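Local coordinates for alpha-amylase (Eisenia fetida, PDB 6M4K), which probably cuts internal alpha-1,4-glucosidic linkages in starch and related glucose polymers, as a calcium-containing, cold-active alpha-amylase of glycoside hydrolase family 13, at residues Ser9-Pro14 with Ala227-Tyr232; Asn51-Val56 with Trp64-Pro69; Glu159-Arg164 with Met205-Leu210; Leu317-Ala322 with Ser345-Arg350. One frame throughout, in Å; residues are numbered along the deposited sequence.

Contact 1. Residues Ser9-Pro14 with Ala227-Tyr232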
# COMPACT_ATOMS: atom_id res chain seq x y z
N SER A 9 3.39 -2.83 -15.40
CA SER A 9 2.76 -4.14 -15.40
C SER A 9 3.40 -5.01 -14.33
O SER A 9 4.62 -5.03 -14.17
CB SER A 9 2.88 -4.81 -16.77
OG SER A 9 4.22 -5.16 -17.06
N TYR A 10 2.56 -5.71 -13.57
CA TYR A 10 3.03 -6.62 -12.54
C TYR A 10 2.70 -8.04 -12.95
O TYR A 10 1.96 -8.29 -13.91
CB TYR A 10 2.43 -6.26 -11.18
CG TYR A 10 0.92 -6.21 -11.15
CD1 TYR A 10 0.23 -5.06 -11.52
CD2 TYR A 10 0.19 -7.31 -10.75
CE1 TYR A 10 -1.14 -5.01 -11.48
CE2 TYR A 10 -1.19 -7.26 -10.70
CZ TYR A 10 -1.85 -6.11 -11.08
OH TYR A 10 -3.21 -6.07 -11.04
N TYR A 11 3.28 -8.99 -12.22
CA TYR A 11 3.19 -10.40 -12.56
C TYR A 11 2.69 -11.16 -11.35
O TYR A 11 3.31 -11.10 -10.28
CB TYR A 11 4.56 -10.93 -12.97
CG TYR A 11 4.54 -12.38 -13.35
CD1 TYR A 11 4.01 -12.79 -14.56
CD2 TYR A 11 5.03 -13.36 -12.48
CE1 TYR A 11 3.97 -14.12 -14.92
CE2 TYR A 11 4.99 -14.70 -12.84
CZ TYR A 11 4.46 -15.07 -14.06
OH TYR A 11 4.42 -16.39 -14.44
N CYS A 12 1.60 -11.90 -11.51
CA CYS A 12 1.03 -12.67 -10.43
C CYS A 12 0.71 -14.08 -10.91
O CYS A 12 0.47 -14.30 -12.11
CB CYS A 12 -0.29 -12.05 -9.94
SG CYS A 12 -0.13 -10.43 -9.18
N GLN A 13 0.69 -15.02 -9.98
CA GLN A 13 0.19 -16.35 -10.27
C GLN A 13 -1.30 -16.27 -10.59
O GLN A 13 -1.98 -15.33 -10.18
CB GLN A 13 0.39 -17.25 -9.05
CG GLN A 13 1.83 -17.59 -8.76
CD GLN A 13 2.42 -18.53 -9.79
OE1 GLN A 13 3.51 -18.28 -10.31
NE2 GLN A 13 1.71 -19.61 -10.09
N PRO A 14 -1.82 -17.24 -11.34
CA PRO A 14 -3.26 -17.24 -11.63
C PRO A 14 -4.07 -17.18 -10.34
O PRO A 14 -3.74 -17.83 -9.35
CB PRO A 14 -3.46 -18.58 -12.35
CG PRO A 14 -2.14 -18.86 -13.00
CD PRO A 14 -1.11 -18.34 -12.03
N ALA A 227 10.66 -14.63 -19.28
CA ALA A 227 11.74 -13.93 -19.96
C ALA A 227 11.22 -12.63 -20.57
O ALA A 227 10.07 -12.53 -20.99
CB ALA A 227 12.35 -14.82 -21.04
N GLY A 228 12.08 -11.62 -20.58
CA GLY A 228 11.75 -10.35 -21.20
C GLY A 228 10.76 -9.50 -20.45
O GLY A 228 10.04 -8.71 -21.07
N ARG A 229 10.72 -9.60 -19.12
CA ARG A 229 9.76 -8.88 -18.30
C ARG A 229 10.48 -7.82 -17.47
O ARG A 229 11.46 -8.12 -16.77
CB ARG A 229 9.03 -9.85 -17.37
CG ARG A 229 7.79 -9.28 -16.75
CD ARG A 229 6.78 -8.97 -17.83
NE ARG A 229 5.65 -8.24 -17.28
CZ ARG A 229 4.48 -8.80 -17.00
NH1 ARG A 229 4.30 -10.09 -17.24
NH2 ARG A 229 3.50 -8.06 -16.49
N ASN A 230 9.99 -6.59 -17.54
CA ASN A 230 10.52 -5.53 -16.70
C ASN A 230 10.01 -5.69 -15.28
O ASN A 230 8.93 -6.24 -15.04
CB ASN A 230 10.04 -4.17 -17.21
CG ASN A 230 10.58 -3.82 -18.59
OD1 ASN A 230 11.65 -4.28 -18.99
ND2 ASN A 230 9.86 -2.98 -19.30
N ALA A 231 10.81 -5.19 -14.33
CA ALA A 231 10.35 -5.09 -12.94
C ALA A 231 9.08 -4.26 -12.87
O ALA A 231 8.82 -3.39 -13.70
CB ALA A 231 11.44 -4.42 -12.11
N TYR A 232 8.26 -4.54 -11.85
CA TYR A 232 7.09 -3.71 -11.58
C TYR A 232 7.51 -2.49 -10.77
O TYR A 232 8.14 -2.61 -9.72
CB TYR A 232 6.09 -4.52 -10.76
CG TYR A 232 4.80 -3.82 -10.38
CD1 TYR A 232 4.16 -2.96 -11.25
CD2 TYR A 232 4.20 -4.07 -9.14
CE1 TYR A 232 2.95 -2.35 -10.91
CE2 TYR A 232 3.00 -3.47 -8.78
CZ TYR A 232 2.38 -2.61 -9.67
OH TYR A 232 1.18 -2.00 -9.36
O HOH W 1 7.11 -5.94 -17.52
O HOH W 2 6.61 -7.07 -13.82
O HOH W 3 6.68 -3.89 -15.55
O HOH W 4 1.72 -10.54 -16.22
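The backbones of Tyr10 and Tyr232 come closest here, with CA atoms 5.1 Å apart, where an irregular N-terminal segment passes the start of strand 232-235. That strand is the fifth of the TIM barrel, so the contact lies at the end of the barrel where its strands begin. Tyr10 lays its CB over the centre of the Tyr232 ring, a CH-pi contact of 3.5 Å from CB to the centroid. The two side chains run side by side in the same direction, and their rings meet obliquely, with planes 50° apart. Tyr232 CG stands opposite its own backbone N (chi1 -180°), which brings the ring under Tyr10. The hydroxyl ends are held elsewhere: Tyr10 OH bonds to Asp17 and Tyr232 OH to His339, whose ring also stacks on Tyr10. With an alanine in place of Tyr232, the CB of Tyr10 would probably lose its aromatic floor and His339 ND1 its hydroxyl partner. The outer part is wetter and more polar. Arg229 reaches across so that NH2 makes a weak hydrogen bond to Ser9 OG at 3.0 Å. Tyr11 CB lies over one face of the guanidinium, toward its rim. Waters bridge the two segments: water 2 donates to Ser9 O and Asn230 O, and water 1 accepts from Arg229 NE at 2.7 Å, donates to Asn230 O and bonds Ser9 OG.

Contact 2. Residues Asn51-Val56 with Trp64-Pro69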
# COMPACT_ATOMS: atom_id res chain seq x y z
N ASN A 51 17.69 -1.77 2.56
CA ASN A 51 19.07 -1.33 2.50
C ASN A 51 19.51 -0.79 3.86
O ASN A 51 18.70 -0.58 4.77
CB ASN A 51 19.22 -0.23 1.46
CG ASN A 51 18.39 0.96 1.79
OD1 ASN A 51 17.16 0.89 1.73
ND2 ASN A 51 19.02 2.05 2.19
N GLU A 52 20.81 -0.53 3.98
CA GLU A 52 21.34 0.05 5.21
C GLU A 52 20.75 1.44 5.43
O GLU A 52 20.89 2.33 4.58
CB GLU A 52 22.86 0.14 5.15
CG GLU A 52 23.40 0.74 6.43
CD GLU A 52 24.90 0.80 6.51
OE1 GLU A 52 25.59 0.80 5.46
OE2 GLU A 52 25.40 0.86 7.65
N HIS A 53 20.14 1.63 6.60
CA HIS A 53 19.48 2.88 6.93
C HIS A 53 20.05 3.43 8.24
O HIS A 53 20.74 2.75 8.99
CB HIS A 53 17.97 2.67 7.07
CG HIS A 53 17.60 1.57 8.01
ND1 HIS A 53 17.62 1.72 9.38
CD2 HIS A 53 17.27 0.27 7.78
CE1 HIS A 53 17.28 0.58 9.96
NE2 HIS A 53 17.07 -0.32 9.01
N ARG A 54 19.70 4.69 8.50
CA ARG A 54 20.12 5.35 9.72
C ARG A 54 19.62 4.58 10.93
O ARG A 54 18.51 4.02 10.93
CB ARG A 54 19.53 6.77 9.74
CG ARG A 54 20.10 7.69 10.82
CD ARG A 54 19.56 9.10 10.69
NE ARG A 54 20.24 9.99 11.64
CZ ARG A 54 20.45 11.29 11.44
NH1 ARG A 54 20.04 11.87 10.33
NH2 ARG A 54 21.10 12.00 12.36
N ILE A 55 20.44 4.54 11.98
CA ILE A 55 19.98 4.13 13.29
C ILE A 55 19.80 5.40 14.10
O ILE A 55 20.76 6.17 14.29
CB ILE A 55 20.97 3.17 13.97
CG1 ILE A 55 21.08 1.86 13.17
CG2 ILE A 55 20.52 2.88 15.40
CD1 ILE A 55 19.77 1.11 13.07
N VAL A 56 18.57 5.65 14.54
CA VAL A 56 18.22 6.82 15.33
C VAL A 56 17.91 6.34 16.73
O VAL A 56 17.05 5.47 16.92
CB VAL A 56 17.02 7.56 14.72
CG1 VAL A 56 16.56 8.68 15.64
CG2 VAL A 56 17.36 8.10 13.33
N TRP A 64 10.69 5.83 11.14
CA TRP A 64 11.14 6.67 10.04
C TRP A 64 12.65 6.63 9.83
O TRP A 64 13.12 7.16 8.81
CB TRP A 64 10.60 8.09 10.13
CG TRP A 64 10.68 8.76 11.46
CD1 TRP A 64 9.63 9.01 12.31
CD2 TRP A 64 11.84 9.35 12.08
NE1 TRP A 64 10.06 9.69 13.41
CE2 TRP A 64 11.41 9.91 13.30
CE3 TRP A 64 13.18 9.46 11.71
CZ2 TRP A 64 12.28 10.57 14.17
CZ3 TRP A 64 14.06 10.11 12.59
CH2 TRP A 64 13.59 10.66 13.80
N GLN A 65 13.42 6.03 10.74
CA GLN A 65 14.85 5.87 10.48
C GLN A 65 15.10 5.08 9.19
O GLN A 65 16.13 5.28 8.53
CB GLN A 65 15.54 5.20 11.68
CG GLN A 65 15.27 3.72 11.77
CD GLN A 65 15.85 3.06 13.01
OE1 GLN A 65 16.56 3.70 13.81
NE2 GLN A 65 15.56 1.78 13.18
N ARG A 66 14.15 4.22 8.80
CA ARG A 66 14.33 3.40 7.60
C ARG A 66 14.18 4.19 6.31
O ARG A 66 14.54 3.66 5.25
CB ARG A 66 13.41 2.18 7.62
CG ARG A 66 13.74 1.26 8.78
CD ARG A 66 12.90 0.01 8.77
NE ARG A 66 13.33 -0.94 7.73
CZ ARG A 66 13.01 -2.22 7.76
NH1 ARG A 66 12.28 -2.69 8.76
NH2 ARG A 66 13.42 -3.06 6.81
N TYR A 67 13.71 5.43 6.38
CA TYR A 67 13.60 6.29 5.21
C TYR A 67 14.77 7.25 5.08
O TYR A 67 14.70 8.20 4.31
CB TYR A 67 12.22 6.97 5.20
CG TYR A 67 11.16 5.92 4.95
CD1 TYR A 67 10.87 5.50 3.65
CD2 TYR A 67 10.52 5.28 6.00
CE1 TYR A 67 9.96 4.49 3.41
CE2 TYR A 67 9.60 4.27 5.77
CZ TYR A 67 9.32 3.88 4.46
OH TYR A 67 8.41 2.86 4.27
N GLN A 68 15.87 6.97 5.79
CA GLN A 68 17.13 7.71 5.70
C GLN A 68 18.24 6.74 5.33
O GLN A 68 18.94 6.21 6.21
CB GLN A 68 17.43 8.46 7.00
CG GLN A 68 16.44 9.59 7.22
CD GLN A 68 16.82 10.49 8.37
OE1 GLN A 68 17.98 10.88 8.52
NE2 GLN A 68 15.84 10.82 9.20
N PRO A 69 18.46 6.50 4.04
CA PRO A 69 19.51 5.58 3.62
C PRO A 69 20.90 6.04 4.06
O PRO A 69 21.22 7.24 4.05
CB PRO A 69 19.40 5.58 2.09
CG PRO A 69 17.98 5.94 1.84
CD PRO A 69 17.62 6.94 2.90
O HOH W 5 16.74 3.21 3.57
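Trp64, in a 3-10 segment running through 64-66, touches Val56 with CZ3 of its six-membered ring, 3.9 Å from Val56 CG2. Both segments belong to the long loop after barrel strand 44-47, the second strand of the TIM barrel. Gln65 comes next and reaches across to the other segment. Its CG sits between the backbone N and the carbonyl carbon (chi1 75°), and the extended chain carries OE1 to the backbone N of Val56. That bond is 2.9 Å from Val56 N to Gln65 OE1 and almost straight, at 176°. Arg66 sets its CG over the centre of the His53 ring, a CH-pi contact of 3.7 Å to the centroid. Its guanidinium continues to Glu24 in a salt bridge and to Pro49 O. The imidazole is fixed at both nitrogens: ND1 donates in the ring plane to Arg54 O at 2.9 Å, and NE2 bonds to the backbone N of Arg77. A leucine in place of His53 would probably leave Arg77 N without its acceptor and Arg54 O without its ring N-H. Gln68 binds Arg54 twice. Its backbone O takes Arg54 N at 2.9 Å, and its OE1 takes Arg54 NH1 at 2.9 Å, in the carbonyl plane. Pro69 forms a single beta bridge with His53 and lies against Asn51 ND2. Water 5 links that ND2 to Arg66 O, and ND2 also bonds to Ser71. Side-chain amides thus supplement a single backbone bridge, and largely buried polar groups fix the shape of an irregular loop.

Contact 3. Residues Glu159-Arg164 with Met205-Leu210. With CA (calcium ion), chain B.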
# COMPACT_ATOMS: atom_id res chain seq x y z
N GLU A 159 11.82 23.75 -6.76
CA GLU A 159 12.01 23.69 -5.32
C GLU A 159 11.62 22.32 -4.77
O GLU A 159 12.35 21.72 -3.98
CB GLU A 159 11.22 24.81 -4.65
CG GLU A 159 11.39 24.92 -3.16
CD GLU A 159 10.81 26.21 -2.62
OE1 GLU A 159 10.87 27.24 -3.34
OE2 GLU A 159 10.29 26.20 -1.49
N VAL A 160 10.46 21.81 -5.19
CA VAL A 160 10.00 20.50 -4.72
C VAL A 160 11.00 19.40 -5.06
O VAL A 160 11.17 18.45 -4.29
CB VAL A 160 8.59 20.22 -5.30
CG1 VAL A 160 8.14 18.80 -4.95
CG2 VAL A 160 7.59 21.23 -4.78
N ARG A 161 11.69 19.52 -6.19
CA ARG A 161 12.56 18.45 -6.64
C ARG A 161 14.02 18.65 -6.26
O ARG A 161 14.73 17.65 -6.09
CB ARG A 161 12.42 18.23 -8.15
CG ARG A 161 11.10 17.55 -8.51
CD ARG A 161 10.79 17.56 -10.01
NE ARG A 161 9.63 16.73 -10.32
CZ ARG A 161 8.76 16.98 -11.29
NH1 ARG A 161 8.91 18.05 -12.06
NH2 ARG A 161 7.74 16.16 -11.49
N ASN A 162 14.49 19.89 -6.12
CA ASN A 162 15.91 20.13 -5.87
C ASN A 162 16.23 20.59 -4.45
O ASN A 162 17.42 20.60 -4.09
CB ASN A 162 16.47 21.12 -6.90
CG ASN A 162 16.51 20.54 -8.29
OD1 ASN A 162 16.30 19.35 -8.49
ND2 ASN A 162 16.79 21.39 -9.28
N CYS A 163 15.25 20.98 -3.66
CA CYS A 163 15.47 21.31 -2.26
C CYS A 163 15.24 20.08 -1.39
O CYS A 163 14.86 19.01 -1.87
CB CYS A 163 14.59 22.49 -1.83
SG CYS A 163 14.96 24.05 -2.71
N ARG A 164 15.50 20.22 -0.09
CA ARG A 164 15.48 19.07 0.81
C ARG A 164 14.10 18.89 1.43
O ARG A 164 13.53 19.82 2.01
CB ARG A 164 16.49 19.27 1.93
CG ARG A 164 17.91 19.35 1.46
CD ARG A 164 18.78 19.91 2.56
NE ARG A 164 20.18 19.98 2.16
CZ ARG A 164 21.12 20.58 2.89
NH1 ARG A 164 20.78 21.16 4.03
NH2 ARG A 164 22.37 20.60 2.48
N MET A 205 11.50 13.80 -7.10
CA MET A 205 12.46 13.49 -8.14
C MET A 205 11.92 13.93 -9.49
O MET A 205 10.71 14.05 -9.69
CB MET A 205 12.83 12.00 -8.14
CG MET A 205 13.60 11.61 -6.88
SD MET A 205 14.04 9.88 -6.74
CE MET A 205 12.44 9.14 -6.43
N TRP A 206 12.84 14.19 -10.42
CA TRP A 206 12.45 14.54 -11.78
C TRP A 206 12.09 13.27 -12.55
O TRP A 206 12.85 12.30 -12.51
CB TRP A 206 13.61 15.24 -12.50
CG TRP A 206 13.96 16.57 -11.91
CD1 TRP A 206 14.96 16.83 -11.03
CD2 TRP A 206 13.31 17.82 -12.16
NE1 TRP A 206 14.97 18.16 -10.69
CE2 TRP A 206 13.97 18.79 -11.38
CE3 TRP A 206 12.23 18.22 -12.96
CZ2 TRP A 206 13.59 20.13 -11.37
CZ3 TRP A 206 11.85 19.55 -12.94
CH2 TRP A 206 12.53 20.49 -12.16
N PRO A 207 10.95 13.24 -13.24
CA PRO A 207 10.62 12.06 -14.07
C PRO A 207 11.74 11.67 -15.02
O PRO A 207 11.96 10.47 -15.23
CB PRO A 207 9.35 12.50 -14.81
CG PRO A 207 8.70 13.46 -13.86
CD PRO A 207 9.83 14.20 -13.16
N GLY A 208 12.46 12.65 -15.58
CA GLY A 208 13.58 12.32 -16.46
C GLY A 208 14.70 11.59 -15.76
O GLY A 208 15.38 10.75 -16.37
N ASP A 209 14.93 11.88 -14.48
CA ASP A 209 15.95 11.16 -13.72
C ASP A 209 15.48 9.74 -13.43
O ASP A 209 16.25 8.79 -13.56
CB ASP A 209 16.27 11.88 -12.41
CG ASP A 209 16.96 13.21 -12.62
OD1 ASP A 209 17.50 13.46 -13.72
OD2 ASP A 209 16.97 14.02 -11.68
N LEU A 210 14.21 9.59 -13.04
CA LEU A 210 13.64 8.26 -12.87
C LEU A 210 13.71 7.46 -14.17
O LEU A 210 14.05 6.27 -14.16
CB LEU A 210 12.19 8.37 -12.38
CG LEU A 210 12.03 8.76 -10.91
CD1 LEU A 210 10.61 9.22 -10.61
CD2 LEU A 210 12.39 7.57 -10.00
CA CA B . 14.97 15.53 -4.96
O HOH W 6 13.56 17.04 -3.43
O HOH W 7 15.73 15.57 -7.36
O HOH W 8 16.79 13.85 -5.24
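Arg161 lies across the indole of Trp206, and this is the tight part of the contact. Its CD sits over the six-membered ring, a CH-pi contact of 3.4 Å from CD to the centroid. CG lies anti to the carbonyl carbon (chi1 -73°), and the extended chain carries the guanidinium past the ring toward Pro207. There Pro207 CD rests over one guanidinium face, 3.3 Å from Arg161 NH2. The guanidinium and indole planes are 43° apart. NE adds a weak hydrogen bond to Met205 O, and NH2 forms a salt bridge with Glu249. On the more exposed side, Asn162 meets the indole edge. Trp206 NE1 donates to Asn162 OD1 at 2.8 Å, with OD1 close to the ring plane. Trp206 is the N-cap residue of helix 207-214. Helix 157-162 lies between barrel strands 97-102 and 196-199, in what corresponds to domain B, and the calcium ion sits where this domain meets the (beta/alpha)8 barrel, as in related amylases. Arg161 binds it through the backbone O at 2.4 Å, not through its side chain. Asn105, Asp170 and the backbone O of His204 also bind the ion, together with waters 6, 7 and 8. Water 6 also donates to Val160 O and Cys163 O. The chemistry thus divides within Arg161: its carbonyl serves the metal, while its side chain joins the calcium-binding segment to helix 207-214.

Contact 4. Residues Leu317-Ala322 with Ser345-Arg350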
# COMPACT_ATOMS: atom_id res chain seq x y z
N LEU A 317 -9.16 6.50 6.73
CA LEU A 317 -9.61 5.43 7.60
C LEU A 317 -8.48 4.43 7.85
O LEU A 317 -7.69 4.13 6.95
CB LEU A 317 -10.82 4.71 6.99
CG LEU A 317 -12.09 5.55 6.99
CD1 LEU A 317 -13.16 4.93 6.10
CD2 LEU A 317 -12.61 5.71 8.43
N THR A 318 -8.40 3.96 9.10
CA THR A 318 -7.33 3.08 9.54
C THR A 318 -7.92 2.05 10.49
O THR A 318 -9.10 2.08 10.81
CB THR A 318 -6.25 3.87 10.30
OG1 THR A 318 -6.77 4.22 11.60
CG2 THR A 318 -5.88 5.13 9.57
N PHE A 319 -7.06 1.14 10.96
CA PHE A 319 -7.52 0.12 11.91
C PHE A 319 -8.08 0.73 13.20
O PHE A 319 -8.81 0.05 13.92
CB PHE A 319 -6.41 -0.89 12.22
CG PHE A 319 -5.26 -0.33 13.02
CD1 PHE A 319 -5.29 -0.36 14.41
CD2 PHE A 319 -4.15 0.20 12.38
CE1 PHE A 319 -4.24 0.14 15.14
CE2 PHE A 319 -3.09 0.70 13.12
CZ PHE A 319 -3.14 0.67 14.52
N PHE A 320 -7.76 1.99 13.50
CA PHE A 320 -8.37 2.65 14.65
C PHE A 320 -9.86 2.93 14.45
O PHE A 320 -10.58 3.14 15.44
CB PHE A 320 -7.62 3.95 14.99
CG PHE A 320 -6.32 3.74 15.72
CD1 PHE A 320 -6.32 3.38 17.06
CD2 PHE A 320 -5.10 3.94 15.09
CE1 PHE A 320 -5.12 3.20 17.74
CE2 PHE A 320 -3.91 3.76 15.77
CZ PHE A 320 -3.92 3.39 17.09
N GLU A 321 -10.33 2.95 13.21
CA GLU A 321 -11.75 3.08 12.91
C GLU A 321 -12.18 1.81 12.19
O GLU A 321 -12.58 1.84 11.02
CB GLU A 321 -12.00 4.32 12.03
CG GLU A 321 -11.50 5.64 12.63
CD GLU A 321 -10.01 5.88 12.42
OE1 GLU A 321 -9.48 5.49 11.35
OE2 GLU A 321 -9.34 6.43 13.33
N ALA A 322 -12.12 0.68 12.90
CA ALA A 322 -12.10 -0.63 12.24
C ALA A 322 -13.37 -0.90 11.44
O ALA A 322 -13.30 -1.47 10.34
CB ALA A 322 -11.86 -1.73 13.27
N SER A 345 -0.55 -3.38 9.70
CA SER A 345 -0.03 -2.41 10.65
C SER A 345 0.40 -3.04 11.97
O SER A 345 0.07 -4.18 12.30
CB SER A 345 -1.12 -1.38 10.99
OG SER A 345 -1.70 -0.85 9.82
N TYR A 346 1.11 -2.22 12.74
CA TYR A 346 1.30 -2.49 14.16
C TYR A 346 0.63 -1.41 14.99
O TYR A 346 0.42 -0.28 14.54
CB TYR A 346 2.79 -2.63 14.51
CG TYR A 346 3.66 -1.42 14.24
CD1 TYR A 346 3.67 -0.34 15.12
CD2 TYR A 346 4.52 -1.37 13.14
CE1 TYR A 346 4.48 0.75 14.91
CE2 TYR A 346 5.34 -0.27 12.92
CZ TYR A 346 5.33 0.79 13.82
OH TYR A 346 6.16 1.85 13.61
N ASN A 347 0.31 -1.76 16.23
CA ASN A 347 -0.27 -0.82 17.18
C ASN A 347 0.81 0.06 17.79
O ASN A 347 1.96 -0.35 17.95
CB ASN A 347 -0.99 -1.61 18.27
CG ASN A 347 -2.07 -0.81 18.97
OD1 ASN A 347 -2.36 0.33 18.61
ND2 ASN A 347 -2.69 -1.42 19.98
N TRP A 348 0.43 1.27 18.15
CA TRP A 348 1.33 2.18 18.83
C TRP A 348 0.48 3.14 19.64
O TRP A 348 -0.74 3.24 19.41
CB TRP A 348 2.24 2.93 17.84
CG TRP A 348 1.61 4.13 17.17
CD1 TRP A 348 1.73 5.44 17.54
CD2 TRP A 348 0.78 4.12 15.99
NE1 TRP A 348 1.02 6.25 16.67
CE2 TRP A 348 0.43 5.46 15.72
CE3 TRP A 348 0.30 3.11 15.14
CZ2 TRP A 348 -0.37 5.81 14.64
CZ3 TRP A 348 -0.50 3.47 14.06
CH2 TRP A 348 -0.83 4.81 13.83
N PRO A 349 1.08 3.85 20.66
CA PRO A 349 0.24 4.71 21.52
C PRO A 349 -0.11 6.03 20.86
O PRO A 349 0.34 7.12 21.26
CB PRO A 349 1.14 4.88 22.76
CG PRO A 349 2.52 4.86 22.20
CD PRO A 349 2.48 3.80 21.11
N ARG A 350 -0.94 5.95 19.81
CA ARG A 350 -1.37 7.16 19.12
C ARG A 350 -1.97 8.14 20.12
O ARG A 350 -2.81 7.76 20.94
CB ARG A 350 -2.41 6.80 18.05
CG ARG A 350 -2.78 7.97 17.13
CD ARG A 350 -3.89 7.60 16.15
NE ARG A 350 -5.17 7.56 16.85
CZ ARG A 350 -6.36 7.50 16.26
NH1 ARG A 350 -6.45 7.47 14.93
NH2 ARG A 350 -7.47 7.50 16.99
O HOH W 9 -4.90 6.40 12.73
O HOH W 10 -9.94 6.80 15.85
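Phe320 and Arg350 form the first shell. The guanidinium lies flat on the Phe320 ring, with planes 17° apart and a cation-pi distance of 4.1 Å from Arg350 CZ to the ring centroid. The two side chains run in opposite directions, and a bend at chi3 of Arg350 (75°) lays the end of the chain over the ring. Phe319 CE1 lies over the opposite face of Phe320. The ring edge of Phe320 points at the indole face of Trp348, a T-shaped pair with centroids 5.4 Å apart and planes at 86°. Phe319 also reaches the other segment, placing CE2 3.6 Å from Ser345 CB and CZ 3.9 Å from Trp348 CZ3. The next shell is polar. Glu321 OE2 and Arg350 NH1 make a long, weak salt bridge at 3.5 Å, and water 10 links OE2 to NH2 as well. The other carboxylate oxygen, OE1, accepts from Thr318 N at 2.9 Å, which ties Glu321 back to its own turn. Thr318 OG1 accepts from Phe320 N in an ST turn, holding the backbone from which the Phe320 ring projects. Trp348 NE1 is anchored to Asp357, and Ser345 OG to Glu385. In the fold, this contact joins the two loops that follow the last two barrel strands, 295-297 and 339-344. Glu321 stands at the N-cap position of helix 322-334, and Leu317 packs on that helix and on helix 259-270.

How the contacts relate
The four contacts surround one TIM barrel. Contact 1 is a surface contact where strand 232-235 begins; contact 4 lies on the opposite side of the chain's centre, in loops that leave the last two strands. Contact 2 is the most buried, and polar bonds dominate it. All of it lies in the loop after strand 44-47; the others join more distant parts of the chain. Contact 3 is partly buried and holds calcium directly, while Pro69 of contact 2 is about 12 Å from the ion by its side chain. An arginine chain lies over a ring in contacts 2, 3 and 4, but not in contact 1. Contacts 2 and 4 approach to about 7 Å between nearest atoms without touching.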